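EH1AB1 (Metagenome, PDB 6I8F) is an ester hydrolase of the alpha/beta hydrolase fold and probably cleaves carboxylic esters through a serine nucleophile. Local coordinates at residues 96-101 against 129-134. Residues are numbered along the deposited sequence; the frame is centred on the assembly and turned at random.
Sequences TLIYYH and ISIDYR
Ile98 and Ile131 cross obliquely on the face they share with Ile129 and Tyr100, where CG2 of Ile98, the branch anti to its backbone N, lies 3.7 Å from CG1 of Ile131. Beta-branched isoleucines suit an extended backbone. Next along, the Tyr100 ring runs beside Ile131, its CE1 3.9 Å from CG1 of that residue, while at the other end CG2 of Thr96 touches CD1 of Ile129.

Beneath these side chains the backbones pair in parallel ladder fashion. Ile129 N donates to Leu97 O and Tyr99 N to Ile129 O, both nearly straight, whereas the bond from Ile131 N to Tyr99 O (2.9 Å) is bent to 142° at the hydrogen. Water 1 accepts from His101 N and donates to Ile131 O; Ser130 OG also bonds it at 2.7 Å, a place suited to a small hydroxyl.

Beyond the ladder, the His101 and Tyr133 rings form an offset stack, centroids 4.4 Å apart and planes 12° from parallel. CG of Tyr133 sits between its backbone N and carbonyl carbon (chi1 56°), which brings the ring against His101, and its OH donates to His101 O over 2.6 Å. Tyrosine thus offers both a flat face and a donor; an alanine here would probably leave that carbonyl without its hydroxyl partner and the imidazole without its stacking ring. Histidine suits its place with a flat ring for the stack and NE2 bonded to water 2, which donates to Asp132 OD1 and Tyr133 O.

His101 opens a His-Gly-Gly segment of the kind that in related hydrolases leads into the oxyanion hole. In the fold's central sheet, the strands form a beta-alpha-beta unit with helix 114-124, flanked by strands 78-85 and 169-174; Phe152 of helix 143-157 packs on Ile98 and Tyr100, and Met180 of helix 176-190 touches Tyr100 and Tyr133.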
# COMPACT_ATOMS: atom_id res chain seq x y z
N THR A 96 -11.67 1.85 14.17
CA THR A 96 -12.81 1.05 13.76
C THR A 96 -13.04 1.21 12.26
O THR A 96 -13.06 2.32 11.75
CB THR A 96 -14.07 1.45 14.55
OG1 THR A 96 -13.86 1.13 15.93
CG2 THR A 96 -15.32 0.74 14.06
N LEU A 97 -13.23 0.08 11.57
CA LEU A 97 -13.59 0.07 10.16
C LEU A 97 -15.07 -0.29 10.03
O LEU A 97 -15.46 -1.41 10.38
CB LEU A 97 -12.72 -0.95 9.43
CG LEU A 97 -13.12 -1.27 7.98
CD1 LEU A 97 -13.09 -0.03 7.12
CD2 LEU A 97 -12.22 -2.34 7.40
N ILE A 98 -15.86 0.65 9.50
CA ILE A 98 -17.21 0.38 9.07
C ILE A 98 -17.16 -0.22 7.66
O ILE A 98 -16.73 0.44 6.72
CB ILE A 98 -18.09 1.64 9.13
CG1 ILE A 98 -18.15 2.18 10.57
CG2 ILE A 98 -19.47 1.36 8.56
CD1 ILE A 98 -18.42 3.65 10.67
N TYR A 99 -17.61 -1.48 7.56
CA TYR A 99 -17.46 -2.31 6.36
C TYR A 99 -18.83 -2.57 5.71
O TYR A 99 -19.78 -2.99 6.37
CB TYR A 99 -16.78 -3.64 6.68
CG TYR A 99 -16.31 -4.36 5.44
CD1 TYR A 99 -17.14 -5.23 4.76
CD2 TYR A 99 -15.04 -4.13 4.93
CE1 TYR A 99 -16.72 -5.86 3.59
CE2 TYR A 99 -14.61 -4.75 3.77
CZ TYR A 99 -15.45 -5.61 3.10
OH TYR A 99 -15.01 -6.23 1.95
N TYR A 100 -18.87 -2.35 4.40
CA TYR A 100 -20.01 -2.57 3.54
C TYR A 100 -19.70 -3.70 2.56
O TYR A 100 -18.85 -3.54 1.66
CB TYR A 100 -20.32 -1.29 2.77
CG TYR A 100 -20.44 -0.05 3.62
CD1 TYR A 100 -21.51 0.11 4.49
CD2 TYR A 100 -19.52 0.98 3.54
CE1 TYR A 100 -21.66 1.25 5.26
CE2 TYR A 100 -19.65 2.13 4.29
CZ TYR A 100 -20.73 2.27 5.15
OH TYR A 100 -20.88 3.41 5.90
N HIS A 101 -20.38 -4.84 2.74
CA HIS A 101 -20.23 -6.01 1.87
C HIS A 101 -20.56 -5.65 0.42
O HIS A 101 -21.31 -4.72 0.14
CB HIS A 101 -21.11 -7.17 2.37
CG HIS A 101 -22.57 -6.98 2.16
ND1 HIS A 101 -23.18 -7.16 0.93
CD2 HIS A 101 -23.56 -6.63 3.02
CE1 HIS A 101 -24.46 -6.90 1.03
NE2 HIS A 101 -24.73 -6.58 2.30
N ILE A 129 -16.93 -3.24 11.94
CA ILE A 129 -18.39 -3.24 12.06
C ILE A 129 -18.97 -3.39 10.67
O ILE A 129 -18.94 -2.43 9.90
CB ILE A 129 -18.91 -1.98 12.76
CG1 ILE A 129 -18.26 -1.79 14.13
CG2 ILE A 129 -20.43 -2.05 12.88
CD1 ILE A 129 -18.63 -0.49 14.82
N SER A 130 -19.50 -4.59 10.38
CA SER A 130 -20.10 -4.94 9.10
C SER A 130 -21.59 -4.54 9.09
O SER A 130 -22.31 -4.78 10.06
CB SER A 130 -19.92 -6.41 8.84
OG SER A 130 -20.42 -6.75 7.56
N ILE A 131 -22.04 -3.93 7.99
CA ILE A 131 -23.34 -3.30 7.94
C ILE A 131 -24.25 -4.09 7.00
O ILE A 131 -23.87 -4.42 5.87
CB ILE A 131 -23.25 -1.82 7.50
CG1 ILE A 131 -22.33 -0.99 8.41
CG2 ILE A 131 -24.64 -1.22 7.39
CD1 ILE A 131 -22.75 -0.95 9.85
N ASP A 132 -25.47 -4.33 7.48
CA ASP A 132 -26.52 -5.00 6.74
C ASP A 132 -27.48 -3.93 6.20
O ASP A 132 -28.47 -3.59 6.82
CB ASP A 132 -27.23 -6.01 7.65
CG ASP A 132 -27.89 -7.16 6.92
OD1 ASP A 132 -27.82 -7.21 5.66
OD2 ASP A 132 -28.47 -8.02 7.61
N TYR A 133 -27.11 -3.36 5.04
CA TYR A 133 -27.89 -2.32 4.40
C TYR A 133 -28.99 -2.95 3.53
O TYR A 133 -28.84 -4.09 3.04
CB TYR A 133 -26.95 -1.41 3.61
CG TYR A 133 -26.10 -2.12 2.58
CD1 TYR A 133 -24.81 -2.52 2.86
CD2 TYR A 133 -26.59 -2.36 1.31
CE1 TYR A 133 -24.02 -3.15 1.91
CE2 TYR A 133 -25.82 -2.99 0.35
CZ TYR A 133 -24.53 -3.38 0.65
OH TYR A 133 -23.78 -4.01 -0.31
N ARG A 134 -30.08 -2.21 3.34
CA ARG A 134 -31.19 -2.64 2.45
C ARG A 134 -30.67 -2.89 1.04
O ARG A 134 -29.80 -2.15 0.57
CB ARG A 134 -32.29 -1.58 2.36
CG ARG A 134 -33.16 -1.51 3.60
CD ARG A 134 -34.17 -0.39 3.54
NE ARG A 134 -33.51 0.90 3.54
CZ ARG A 134 -34.03 2.01 3.04
NH1 ARG A 134 -35.23 1.98 2.48
NH2 ARG A 134 -33.34 3.14 3.10
O HOH W 1 -21.47 -5.69 5.35
O HOH W 2 -27.16 -6.02 3.41